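Local coordinates for putative alpha-N-acetylgalactosaminidase (Bacillus halodurans C-125, PDB 3CC1), which probably hydrolyses terminal alpha-linked N-acetylgalactosamine residues from glycoconjugates, at residues L80-N85 against A174-D179; Q55-T60 against H113-I118; E30-A35 against K97-A102. All blocks are in the same frame, centred on the assembly; numbering follows the deposited sequence. Where two conformers were deposited one is given.

Contact 1 (L80-N85 against A174-D179); sequences LLPATN and AQWGVD
The backbones stay well apart, Leu81 CA and Trp176 CA being 10.6 Å from each other, and the gap is spanned almost wholly by the indole of Trp176. With its CG anti to the carbonyl carbon (chi1 -66°), Trp176 sends the far corner of its six-membered ring, CZ2 and CH2, against the loop. Leu81 reaches that rim from the edge: its methyl CD2 lies in the plane of the indole, 3.9 Å from Trp176 CZ2, and the two side chains cross at about a right angle. The carbonyl of the preceding residue meets the neighbouring corner, also near the ring plane, with Leu80 O 3.6 Å from Trp176 CH2. The Pro82 and Trp176 side chains approach from opposite directions, Pro82 CD lying oblique to the ring, 3.9 Å from Trp176 CH2 and scarcely farther from CZ2. In the TIM barrel to which these segments belong, Trp176 follows directly on helix 162-175, and the long loop carrying Leu80 to Pro82 joins strand 49-52 to helix 97-105. The helix ends in a Schellman motif: Gly177 takes a positive phi of 73°, and its N bonds to Ala174 O at 3.0 Å, turning the chain toward strand 180-184. At the end of the same loop, Phe96 meets the indole edge-to-face, and Ser100 OG hydrogen-bonds to Trp176 O, tying the residue to the start of helix 97-105. Exchanging Trp176 for an alanine would probably open a gap beside Leu81 CD2 and Pro82 CD and cost Phe96 one of its two tryptophan neighbours. Farther along the turn, Asp179 forms a salt bridge with Arg211 and also bonds to His104 and to the backbone of Phe110, which fixes the chain where it enters the barrel sheet.

Contact 2 (Q55-T60 against H113-I118); sequences QWYEPT and HIMRGI
Trp56 and His113 make the one hydrogen bond between the segments: Trp56 NE1 donates to His113 O over 2.8 Å, with an N-H...O angle of 155°. The oxygen lies almost in the plane of the indole, and the donor is tilted from the carbonyl plane, with a C=O...N angle of 157°. Next to this bond, at the same edge of the ring, Trp56 CZ2 approaches Ile114 CG2 at 4.2 Å. One residue on, Tyr57 OH lies 3.5 Å from CG of Met115, a selenomethionine whose chain bends back at its second and third torsions; the two side chains cross at about a right angle.

Both aromatic residues hold their CG in the crowded position between backbone N and carbonyl carbon (chi1 46° for Trp56), which folds the rings together. Tyr57 presents an edge to the indole, its CD2 3.6 Å above the plane and over the ring centre, while Gln55 CA covers part of a face of the tyrosine. The type I turn from Gln55 to Glu58 brings these groups close, closed by Glu58 N to Gln55 O at 3.3 Å. Phe96 meets Trp56 from outside the segments. On the other side, strand 109-115 is paired in the parallel barrel sheet, and His113 ND1 is bonded to Asp184 OD2. An imidazole molecule, probably from the crystallisation liquor, lies about 4 Å from the nearest atom of the His113 side chain, near the C-terminal ends of the strands, where TIM barrels carry their active sites. The contact therefore pairs one directional bond with van der Waals packing, while Tyr57 OH has its hydrogen bond with Asp151 OD2: the buried indole N-H is satisfied by a main-chain carbonyl, which sets the rotation of Trp56 and ties the loop to the strand end.

Contact 3 (E30-A35 against K97-A102); sequences EVLGNA and KPLSDA
Glu30 O, on the flank of the helix whose Val31 and Leu32 meet Leu99 and Ala102, is gripped by two donors of Asn34. Asn34 ND2 reaches it at 2.8 Å with a nearly straight N-H...O angle of 168°, and Asn34 N makes the helical bond at 3.1 Å; they approach from opposite faces of the carbonyl plane. The Asn34 amide also bonds to Glu320 OE1 and to Leu321 N, which fixes its flip on the side facing away from the interhelical seam.

Across that seam the centre is Leu99 CD1, 3.8 Å from Leu32 CG and 4.0 Å from Val31 CG1. Leu99 has its CG anti to the backbone N (chi1 -178°), swinging this methyl toward helix 28-41, where it slides past Leu32 in the opposite direction and crosses Val31 at about a right angle. Leu32 CD2 also rests on Ala102 CB at 3.7 Å. Segments 30-35 and 97-102 run nearly parallel, their axes 13° apart in direction and 10.9 Å at closest approach, as in neighbouring outer helices of a TIM barrel; Val31 reaches inward to Ile50 and Val52, and Leu99 to Phe110, on the strands beneath. What joins the pair is thus purely apolar contact, with Asn34 spending its amide elsewhere, so its hold is that of close hydrocarbon packing, buried at Val31 and Leu99 and partly exposed at Leu32 and Ala102, and not of directional bonds.

Overall arrangement
The six segments alternate along the chain in the order 30-35, 55-60, 80-85, 97-102, 113-118 and 174-179, all in the barrel domain and none in the C-terminal beta sandwich. Contact 1 lies in the middle, its centre about 11 Å from those of contacts 2 and 3, whose centres are themselves about 18 Å apart and which do not touch. Trp56 of contact 2 packs on Leu80 and Leu81 of contact 1, and Phe96 meets both Trp56 and Trp176. Helix 97-105 then leads into strand 109-115. The long loop after strand 49-52 is thereby joined to a strand end at contact 2 and to an outer helix end at contact 1, beside the helix pair of contact 3.

Contact 1 (L80-N85 against A174-D179)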
ATOM      1  N   LEU A  80     -23.815  29.094  22.220  1.00 22.22           N
ATOM      2  CA  LEU A  80     -23.721  28.053  23.210  1.00 21.86           C
ATOM      3  C   LEU A  80     -22.966  28.549  24.474  1.00 21.10           C
ATOM      4  O   LEU A  80     -22.051  29.361  24.398  1.00 21.33           O
ATOM      5  CB  LEU A  80     -23.094  26.788  22.614  1.00 22.30           C
ATOM      6  CG  LEU A  80     -23.840  26.065  21.493  1.00 23.50           C
ATOM      7  CD1 LEU A  80     -22.910  25.058  20.794  1.00 23.17           C
ATOM      8  CD2 LEU A  80     -25.083  25.411  22.099  1.00 22.68           C
ATOM      9  N   LEU A  81     -23.440  28.066  25.614  1.00 21.00           N
ATOM     10  CA  LEU A  81     -23.001  28.478  26.959  1.00 21.89           C
ATOM     11  C   LEU A  81     -22.617  27.261  27.793  1.00 21.98           C
ATOM     12  O   LEU A  81     -23.056  26.148  27.515  1.00 20.75           O
ATOM     13  CB  LEU A  81     -24.135  29.245  27.680  1.00 21.48           C
ATOM     14  CG  LEU A  81     -24.801  30.453  27.005  1.00 21.93           C
ATOM     15  CD1 LEU A  81     -25.961  30.987  27.903  1.00 16.81           C
ATOM     16  CD2 LEU A  81     -23.781  31.519  26.706  1.00 20.90           C
ATOM     17  N   PRO A  82     -21.758  27.464  28.812  1.00 23.49           N
ATOM     18  CA  PRO A  82     -21.379  26.365  29.711  1.00 23.20           C
ATOM     19  C   PRO A  82     -22.531  25.675  30.475  1.00 23.98           C
ATOM     20  O   PRO A  82     -23.409  26.304  31.010  1.00 24.47           O
ATOM     21  CB  PRO A  82     -20.356  27.031  30.677  1.00 23.14           C
ATOM     22  CG  PRO A  82     -19.946  28.285  30.003  1.00 23.63           C
ATOM     23  CD  PRO A  82     -21.099  28.734  29.172  1.00 23.00           C
ATOM     24  N   ALA A  83     -22.490  24.352  30.509  1.00 24.64           N
ATOM     25  CA  ALA A  83     -23.417  23.556  31.310  1.00 23.85           C
ATOM     26  C   ALA A  83     -23.176  23.905  32.773  1.00 24.36           C
ATOM     27  O   ALA A  83     -22.117  23.620  33.320  1.00 25.11           O
ATOM     28  CB  ALA A  83     -23.226  22.046  31.036  1.00 22.46           C
ATOM     29  N   THR A  84     -24.155  24.538  33.396  1.00 24.83           N
ATOM     30  CA  THR A  84     -24.006  25.049  34.760  1.00 25.91           C
ATOM     31  C   THR A  84     -23.956  23.979  35.857  1.00 25.66           C
ATOM     32  O   THR A  84     -23.497  24.249  36.930  1.00 27.04           O
ATOM     33  CB  THR A  84     -25.066  26.102  35.096  1.00 26.55           C
ATOM     34  OG1 THR A  84     -26.362  25.571  34.798  1.00 26.86           O
ATOM     35  CG2 THR A  84     -24.801  27.400  34.283  1.00 26.85           C
ATOM     36  N   ASN A  85     -24.364  22.749  35.578  1.00 26.43           N
ATOM     37  CA  ASN A  85     -24.154  21.644  36.531  1.00 25.73           C
ATOM     38  C   ASN A  85     -22.665  21.310  36.635  1.00 25.52           C
ATOM     39  O   ASN A  85     -22.124  21.062  37.716  1.00 25.27           O
ATOM     40  CB  ASN A  85     -24.969  20.407  36.121  1.00 26.45           C
ATOM     41  CG  ASN A  85     -24.644  19.905  34.706  1.00 26.37           C
ATOM     42  OD1 ASN A  85     -24.510  20.678  33.781  1.00 27.43           O
ATOM     43  ND2 ASN A  85     -24.540  18.600  34.551  1.00 28.97           N
ATOM     44  N   ALA A 174     -14.045  36.269  23.787  1.00 23.78           N
ATOM     45  CA  ALA A 174     -13.153  37.337  24.263  1.00 24.26           C
ATOM     46  C   ALA A 174     -13.627  37.848  25.622  1.00 24.60           C
ATOM     47  O   ALA A 174     -12.822  38.091  26.529  1.00 25.73           O
ATOM     48  CB  ALA A 174     -13.046  38.477  23.260  1.00 23.89           C
ATOM     49  N   GLN A 175     -14.941  37.987  25.740  0.50 24.59           N
ATOM     50  CA  GLN A 175     -15.590  38.403  26.966  0.50 24.55           C
ATOM     51  C   GLN A 175     -15.197  37.447  28.081  0.50 24.11           C
ATOM     52  O   GLN A 175     -14.817  37.872  29.172  0.50 23.34           O
ATOM     53  CB  GLN A 175     -17.116  38.385  26.781  0.50 25.22           C
ATOM     54  CG  GLN A 175     -17.902  38.945  27.946  0.50 26.21           C
ATOM     55  CD  GLN A 175     -19.403  38.763  27.783  0.50 28.26           C
ATOM     56  OE1 GLN A 175     -20.063  38.151  28.624  0.50 29.50           O
ATOM     57  NE2 GLN A 175     -19.950  39.311  26.704  0.50 28.68           N
ATOM     58  N   TRP A 176     -15.243  36.156  27.762  1.00 23.13           N
ATOM     59  CA  TRP A 176     -14.926  35.096  28.726  1.00 23.08           C
ATOM     60  C   TRP A 176     -13.424  34.957  29.034  1.00 23.27           C
ATOM     61  O   TRP A 176     -13.028  34.155  29.864  1.00 23.69           O
ATOM     62  CB  TRP A 176     -15.438  33.736  28.263  1.00 23.16           C
ATOM     63  CG  TRP A 176     -16.894  33.613  28.191  1.00 22.77           C
ATOM     64  CD1 TRP A 176     -17.807  34.376  28.829  1.00 24.96           C
ATOM     65  CD2 TRP A 176     -17.626  32.592  27.503  1.00 23.82           C
ATOM     66  NE1 TRP A 176     -19.072  33.933  28.537  1.00 24.86           N
ATOM     67  CE2 TRP A 176     -18.986  32.835  27.728  1.00 23.10           C
ATOM     68  CE3 TRP A 176     -17.252  31.506  26.710  1.00 24.31           C
ATOM     69  CZ2 TRP A 176     -19.987  32.041  27.177  1.00 25.04           C
ATOM     70  CZ3 TRP A 176     -18.225  30.724  26.172  1.00 25.59           C
ATOM     71  CH2 TRP A 176     -19.591  31.001  26.398  1.00 24.59           C
ATOM     72  N   GLY A 177     -12.587  35.734  28.360  1.00 23.59           N
ATOM     73  CA  GLY A 177     -11.145  35.638  28.571  1.00 23.75           C
ATOM     74  C   GLY A 177     -10.470  34.405  27.986  1.00 23.90           C
ATOM     75  O   GLY A 177      -9.428  33.955  28.493  1.00 24.58           O
ATOM     76  N   VAL A 178     -11.072  33.857  26.932  1.00 23.57           N
ATOM     77  CA  VAL A 178     -10.544  32.702  26.205  1.00 22.74           C
ATOM     78  C   VAL A 178      -9.264  33.107  25.451  1.00 23.54           C
ATOM     79  O   VAL A 178      -9.199  34.203  24.872  1.00 23.10           O
ATOM     80  CB  VAL A 178     -11.593  32.117  25.221  1.00 22.38           C
ATOM     81  CG1 VAL A 178     -10.984  31.070  24.316  1.00 19.95           C
ATOM     82  CG2 VAL A 178     -12.818  31.529  25.992  1.00 22.51           C
ATOM     83  N   ASP A 179      -8.251  32.222  25.468  1.00 22.69           N
ATOM     84  CA  ASP A 179      -6.947  32.490  24.814  1.00 23.15           C
ATOM     85  C   ASP A 179      -6.664  31.625  23.598  1.00 23.35           C
ATOM     86  O   ASP A 179      -5.776  31.928  22.801  1.00 24.21           O
ATOM     87  CB  ASP A 179      -5.804  32.300  25.833  1.00 23.13           C
ATOM     88  CG  ASP A 179      -6.048  33.078  27.088  1.00 24.09           C
ATOM     89  OD1 ASP A 179      -6.217  34.314  26.965  1.00 22.40           O
ATOM     90  OD2 ASP A 179      -6.173  32.463  28.170  1.00 23.12           O
TER

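Contact 2 (Q55-T60 against H113-I118)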
ATOM      1  N   GLN A  55     -18.510  19.973  23.793  1.00 23.01           N
ATOM      2  CA  GLN A  55     -19.766  19.606  24.459  1.00 23.58           C
ATOM      3  C   GLN A  55     -19.809  20.098  25.900  1.00 22.73           C
ATOM      4  O   GLN A  55     -20.517  19.563  26.742  1.00 21.98           O
ATOM      5  CB  GLN A  55     -20.061  18.096  24.297  1.00 23.53           C
ATOM      6  CG  GLN A  55     -20.398  17.779  22.831  1.00 27.59           C
ATOM      7  CD  GLN A  55     -20.618  16.303  22.529  1.00 32.75           C
ATOM      8  OE1 GLN A  55     -21.642  15.949  21.960  1.00 40.27           O
ATOM      9  NE2 GLN A  55     -19.630  15.464  22.818  1.00 32.76           N
ATOM     10  N   TRP A  56     -19.037  21.145  26.143  1.00 21.48           N
ATOM     11  CA  TRP A  56     -19.073  21.867  27.390  1.00 21.26           C
ATOM     12  C   TRP A  56     -20.415  22.571  27.633  1.00 21.26           C
ATOM     13  O   TRP A  56     -20.647  23.035  28.744  1.00 21.02           O
ATOM     14  CB  TRP A  56     -17.899  22.880  27.469  1.00 20.72           C
ATOM     15  CG  TRP A  56     -17.695  23.716  26.227  1.00 19.25           C
ATOM     16  CD1 TRP A  56     -16.806  23.469  25.243  1.00 18.66           C
ATOM     17  CD2 TRP A  56     -18.384  24.923  25.852  1.00 18.56           C
ATOM     18  NE1 TRP A  56     -16.913  24.413  24.249  1.00 21.12           N
ATOM     19  CE2 TRP A  56     -17.861  25.331  24.608  1.00 19.95           C
ATOM     20  CE3 TRP A  56     -19.392  25.693  26.437  1.00 17.86           C
ATOM     21  CZ2 TRP A  56     -18.304  26.457  23.956  1.00 19.75           C
ATOM     22  CZ3 TRP A  56     -19.823  26.809  25.794  1.00 17.33           C
ATOM     23  CH2 TRP A  56     -19.288  27.188  24.558  1.00 17.53           C
ATOM     24  N   TYR A  57     -21.308  22.524  26.616  1.00 21.31           N
ATOM     25  CA  TYR A  57     -22.602  23.222  26.577  1.00 20.33           C
ATOM     26  C   TYR A  57     -23.779  22.242  26.662  1.00 21.33           C
ATOM     27  O   TYR A  57     -24.928  22.632  26.532  1.00 21.13           O
ATOM     28  CB  TYR A  57     -22.702  24.069  25.278  1.00 20.77           C
ATOM     29  CG  TYR A  57     -22.196  23.296  24.084  1.00 21.73           C
ATOM     30  CD1 TYR A  57     -22.987  22.286  23.511  1.00 22.21           C
ATOM     31  CD2 TYR A  57     -20.915  23.503  23.580  1.00 20.46           C
ATOM     32  CE1 TYR A  57     -22.507  21.531  22.450  1.00 22.69           C
ATOM     33  CE2 TYR A  57     -20.442  22.764  22.522  1.00 20.86           C
ATOM     34  CZ  TYR A  57     -21.241  21.764  21.975  1.00 21.58           C
ATOM     35  OH  TYR A  57     -20.798  21.018  20.902  1.00 25.55           O
ATOM     36  N   GLU A  58     -23.467  20.961  26.891  1.00 22.34           N
ATOM     37  CA  GLU A  58     -24.439  19.879  26.774  1.00 24.97           C
ATOM     38  C   GLU A  58     -24.647  19.141  28.095  1.00 25.07           C
ATOM     39  O   GLU A  58     -23.946  18.175  28.359  1.00 26.23           O
ATOM     40  CB  GLU A  58     -23.981  18.866  25.708  1.00 24.71           C
ATOM     41  CG  GLU A  58     -25.041  17.830  25.308  1.00 31.11           C
ATOM     42  CD  GLU A  58     -24.890  17.360  23.828  1.00 38.00           C
ATOM     43  OE1 GLU A  58     -24.236  18.088  23.035  1.00 42.17           O
ATOM     44  OE2 GLU A  58     -25.442  16.289  23.455  1.00 41.87           O
ATOM     45  N   PRO A  59     -25.561  19.630  28.954  1.00 25.31           N
ATOM     46  CA  PRO A  59     -25.792  18.898  30.185  1.00 25.82           C
ATOM     47  C   PRO A  59     -26.629  17.690  29.820  1.00 26.54           C
ATOM     48  O   PRO A  59     -27.316  17.670  28.780  1.00 28.08           O
ATOM     49  CB  PRO A  59     -26.616  19.874  31.038  1.00 26.37           C
ATOM     50  CG  PRO A  59     -27.395  20.653  30.023  1.00 25.48           C
ATOM     51  CD  PRO A  59     -26.418  20.826  28.855  1.00 24.67           C
ATOM     52  N   THR A  60     -26.585  16.682  30.648  1.00 26.42           N
ATOM     53  CA  THR A  60     -27.391  15.503  30.350  1.00 26.56           C
ATOM     54  C   THR A  60     -28.754  15.582  31.057  1.00 27.40           C
ATOM     55  O   THR A  60     -28.933  16.408  31.952  1.00 28.00           O
ATOM     56  CB  THR A  60     -26.634  14.243  30.742  1.00 25.82           C
ATOM     57  OG1 THR A  60     -26.358  14.294  32.128  1.00 26.52           O
ATOM     58  CG2 THR A  60     -25.295  14.145  29.995  1.00 24.29           C
ATOM     59  N   HIS A 113     -12.681  23.958  22.812  1.00 23.83           N
ATOM     60  CA  HIS A 113     -13.037  23.459  21.469  1.00 23.10           C
ATOM     61  C   HIS A 113     -14.456  23.796  21.186  1.00 23.06           C
ATOM     62  O   HIS A 113     -15.314  23.675  22.039  1.00 23.34           O
ATOM     63  CB  HIS A 113     -12.897  21.930  21.335  1.00 23.29           C
ATOM     64  CG  HIS A 113     -11.490  21.430  21.248  1.00 24.19           C
ATOM     65  ND1 HIS A 113     -11.145  20.319  20.490  1.00 27.60           N
ATOM     66  CD2 HIS A 113     -10.357  21.830  21.879  1.00 25.05           C
ATOM     67  CE1 HIS A 113      -9.838  20.115  20.610  1.00 28.42           C
ATOM     68  NE2 HIS A 113      -9.340  21.009  21.455  1.00 26.52           N
ATOM     69  N   ILE A 114     -14.702  24.244  19.967  1.00 23.27           N
ATOM     70  CA  ILE A 114     -16.034  24.460  19.488  1.00 22.63           C
ATOM     71  C   ILE A 114     -16.253  23.597  18.235  1.00 23.58           C
ATOM     72  O   ILE A 114     -15.298  23.196  17.577  1.00 23.09           O
ATOM     73  CB  ILE A 114     -16.276  25.961  19.214  1.00 23.24           C
ATOM     74  CG1 ILE A 114     -15.493  26.425  17.987  1.00 21.48           C
ATOM     75  CG2 ILE A 114     -15.912  26.795  20.471  1.00 20.82           C
ATOM     76  CD1 ILE A 114     -15.736  27.875  17.592  1.00 24.77           C
HETATM   77  N   MSE A 115     -17.530  23.331  17.921  1.00 23.87           N
HETATM   78  CA  MSE A 115     -17.954  22.720  16.683  1.00 23.41           C
HETATM   79  C   MSE A 115     -18.275  23.804  15.661  1.00 23.43           C
HETATM   80  O   MSE A 115     -18.827  24.875  15.980  1.00 24.37           O
HETATM   81  CB  MSE A 115     -19.221  21.894  16.912  1.00 23.41           C
HETATM   82  CG  MSE A 115     -19.039  20.784  17.919  1.00 26.17           C
HETATM   83 SE   MSE A 115     -17.994  19.295  17.230  0.75 22.87          SE
HETATM   84  CE  MSE A 115     -19.065  18.859  15.649  1.00 24.53           C
ATOM     85  N   ARG A 116     -17.843  23.560  14.446  1.00 22.01           N
ATOM     86  CA  ARG A 116     -18.197  24.400  13.330  1.00 22.85           C
ATOM     87  C   ARG A 116     -19.702  24.568  13.253  1.00 22.63           C
ATOM     88  O   ARG A 116     -20.448  23.597  13.405  1.00 23.01           O
ATOM     89  CB  ARG A 116     -17.743  23.727  12.044  1.00 23.02           C
ATOM     90  CG  ARG A 116     -18.119  24.456  10.770  1.00 23.10           C
ATOM     91  CD  ARG A 116     -17.834  23.595   9.530  1.00 23.43           C
ATOM     92  NE  ARG A 116     -18.634  22.380   9.478  1.00 22.80           N
ATOM     93  CZ  ARG A 116     -19.779  22.256   8.800  1.00 25.74           C
ATOM     94  NH1 ARG A 116     -20.279  23.273   8.140  1.00 25.21           N
ATOM     95  NH2 ARG A 116     -20.440  21.123   8.807  1.00 26.84           N
ATOM     96  N   GLY A 117     -20.116  25.793  12.936  1.00 22.17           N
ATOM     97  CA  GLY A 117     -21.512  26.093  12.592  1.00 22.57           C
ATOM     98  C   GLY A 117     -22.313  26.816  13.657  1.00 21.78           C
ATOM     99  O   GLY A 117     -21.794  27.578  14.490  1.00 23.05           O
ATOM    100  N   ILE A 118     -23.605  26.554  13.616  1.00 21.56           N
ATOM    101  CA  ILE A 118     -24.562  27.210  14.464  1.00 20.81           C
ATOM    102  C   ILE A 118     -25.494  26.119  15.018  1.00 21.52           C
ATOM    103  O   ILE A 118     -25.815  25.183  14.326  1.00 21.29           O
ATOM    104  CB  ILE A 118     -25.389  28.249  13.639  1.00 21.80           C
ATOM    105  CG1 ILE A 118     -26.328  29.049  14.541  1.00 22.21           C
ATOM    106  CG2 ILE A 118     -26.174  27.565  12.491  1.00 18.82           C
ATOM    107  CD1 ILE A 118     -26.957  30.281  13.858  1.00 20.28           C
TER

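Contact 3 (E30-A35 against K97-A102)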
ATOM      1  N   GLU A  30     -12.444  19.597  38.060  1.00 21.19           N
ATOM      2  CA  GLU A  30     -11.454  18.791  37.353  1.00 20.37           C
ATOM      3  C   GLU A  30     -10.525  19.695  36.552  1.00 20.93           C
ATOM      4  O   GLU A  30      -9.299  19.503  36.565  1.00 20.80           O
ATOM      5  CB  GLU A  30     -12.097  17.707  36.486  1.00 20.64           C
ATOM      6  CG  GLU A  30     -12.683  16.592  37.306  1.00 20.63           C
ATOM      7  CD  GLU A  30     -13.789  15.810  36.604  1.00 22.85           C
ATOM      8  OE1 GLU A  30     -14.274  16.242  35.553  1.00 23.71           O
ATOM      9  OE2 GLU A  30     -14.174  14.735  37.124  1.00 23.13           O
ATOM     10  N   VAL A  31     -11.083  20.698  35.869  1.00 21.12           N
ATOM     11  CA  VAL A  31     -10.252  21.667  35.131  1.00 21.97           C
ATOM     12  C   VAL A  31      -9.286  22.426  36.062  1.00 22.96           C
ATOM     13  O   VAL A  31      -8.095  22.543  35.766  1.00 23.40           O
ATOM     14  CB  VAL A  31     -11.126  22.672  34.351  1.00 22.52           C
ATOM     15  CG1 VAL A  31     -10.268  23.769  33.701  1.00 20.56           C
ATOM     16  CG2 VAL A  31     -11.996  21.922  33.333  1.00 20.34           C
ATOM     17  N   LEU A  32      -9.794  22.935  37.181  1.00 22.95           N
ATOM     18  CA  LEU A  32      -8.953  23.664  38.150  1.00 24.32           C
ATOM     19  C   LEU A  32      -7.873  22.775  38.808  1.00 23.87           C
ATOM     20  O   LEU A  32      -6.746  23.241  39.032  1.00 23.82           O
ATOM     21  CB  LEU A  32      -9.802  24.341  39.230  1.00 24.78           C
ATOM     22  CG  LEU A  32     -10.536  25.583  38.676  1.00 29.02           C
ATOM     23  CD1 LEU A  32     -11.499  26.217  39.686  1.00 32.76           C
ATOM     24  CD2 LEU A  32      -9.457  26.637  38.205  1.00 33.26           C
ATOM     25  N   GLY A  33      -8.216  21.527  39.124  1.00 22.90           N
ATOM     26  CA  GLY A  33      -7.239  20.591  39.660  1.00 23.43           C
ATOM     27  C   GLY A  33      -6.073  20.376  38.701  1.00 23.53           C
ATOM     28  O   GLY A  33      -4.938  20.406  39.091  1.00 24.36           O
ATOM     29  N   ASN A  34      -6.371  20.175  37.422  1.00 23.68           N
ATOM     30  CA  ASN A  34      -5.310  19.997  36.440  1.00 23.74           C
ATOM     31  C   ASN A  34      -4.498  21.278  36.233  1.00 23.30           C
ATOM     32  O   ASN A  34      -3.266  21.227  36.136  1.00 23.37           O
ATOM     33  CB  ASN A  34      -5.869  19.447  35.141  1.00 24.45           C
ATOM     34  CG  ASN A  34      -6.167  17.967  35.233  1.00 24.89           C
ATOM     35  OD1 ASN A  34      -5.291  17.152  34.968  1.00 26.22           O
ATOM     36  ND2 ASN A  34      -7.409  17.610  35.592  1.00 20.08           N
ATOM     37  N   ALA A  35      -5.194  22.411  36.273  1.00 22.93           N
ATOM     38  CA  ALA A  35      -4.581  23.736  36.123  1.00 21.99           C
ATOM     39  C   ALA A  35      -3.600  23.980  37.279  1.00 22.35           C
ATOM     40  O   ALA A  35      -2.485  24.468  37.079  1.00 21.34           O
ATOM     41  CB  ALA A  35      -5.639  24.809  36.068  1.00 20.92           C
ATOM     42  N   LYS A  97     -15.897  33.241  32.256  1.00 23.62           N
ATOM     43  CA  LYS A  97     -15.011  34.321  32.761  1.00 24.48           C
ATOM     44  C   LYS A  97     -14.376  33.960  34.116  1.00 24.48           C
ATOM     45  O   LYS A  97     -13.201  34.122  34.287  1.00 24.40           O
ATOM     46  CB  LYS A  97     -15.710  35.674  32.777  1.00 24.89           C
ATOM     47  CG  LYS A  97     -14.807  36.898  33.175  1.00 26.98           C
ATOM     48  CD  LYS A  97     -13.582  36.984  32.294  1.00 30.63           C
ATOM     49  CE  LYS A  97     -12.785  38.313  32.452  1.00 34.66           C
ATOM     50  NZ  LYS A  97     -11.552  38.247  31.501  1.00 37.61           N
ATOM     51  N   PRO A  98     -15.144  33.421  35.072  1.00 24.41           N
ATOM     52  CA  PRO A  98     -14.515  33.098  36.342  1.00 24.37           C
ATOM     53  C   PRO A  98     -13.447  31.996  36.238  1.00 23.68           C
ATOM     54  O   PRO A  98     -12.424  32.041  36.909  1.00 23.56           O
ATOM     55  CB  PRO A  98     -15.693  32.648  37.211  1.00 24.81           C
ATOM     56  CG  PRO A  98     -16.874  33.343  36.617  1.00 25.56           C
ATOM     57  CD  PRO A  98     -16.601  33.374  35.143  1.00 24.94           C
ATOM     58  N   LEU A  99     -13.690  31.026  35.390  1.00 23.24           N
ATOM     59  CA  LEU A  99     -12.782  29.904  35.215  1.00 22.65           C
ATOM     60  C   LEU A  99     -11.492  30.375  34.553  1.00 22.11           C
ATOM     61  O   LEU A  99     -10.436  30.041  35.007  1.00 22.00           O
ATOM     62  CB  LEU A  99     -13.463  28.771  34.406  1.00 23.03           C
ATOM     63  CG  LEU A  99     -12.669  27.485  34.169  1.00 24.11           C
ATOM     64  CD1 LEU A  99     -12.084  26.908  35.464  1.00 25.43           C
ATOM     65  CD2 LEU A  99     -13.548  26.486  33.459  1.00 26.81           C
ATOM     66  N   SER A 100     -11.601  31.207  33.528  1.00 22.46           N
ATOM     67  CA  SER A 100     -10.441  31.720  32.847  1.00 22.83           C
ATOM     68  C   SER A 100      -9.662  32.643  33.755  1.00 22.65           C
ATOM     69  O   SER A 100      -8.457  32.625  33.724  1.00 22.30           O
ATOM     70  CB  SER A 100     -10.803  32.387  31.508  1.00 22.29           C
ATOM     71  OG  SER A 100     -11.383  33.657  31.653  1.00 24.61           O
ATOM     72  N   ASP A 101     -10.363  33.401  34.604  1.00 23.58           N
ATOM     73  CA  ASP A 101      -9.717  34.269  35.592  1.00 23.94           C
ATOM     74  C   ASP A 101      -8.884  33.435  36.559  1.00 23.09           C
ATOM     75  O   ASP A 101      -7.778  33.797  36.909  1.00 22.83           O
ATOM     76  CB  ASP A 101     -10.754  35.045  36.431  1.00 24.87           C
ATOM     77  CG  ASP A 101     -11.287  36.334  35.753  1.00 26.95           C
ATOM     78  OD1 ASP A 101     -10.775  36.795  34.722  1.00 29.55           O
ATOM     79  OD2 ASP A 101     -12.254  36.912  36.295  1.00 30.80           O
ATOM     80  N   ALA A 102      -9.451  32.333  37.045  1.00 22.71           N
ATOM     81  CA  ALA A 102      -8.725  31.446  37.954  1.00 22.13           C
ATOM     82  C   ALA A 102      -7.470  30.872  37.280  1.00 22.40           C
ATOM     83  O   ALA A 102      -6.415  30.718  37.900  1.00 22.44           O
ATOM     84  CB  ALA A 102      -9.599  30.317  38.430  1.00 21.83           C
TER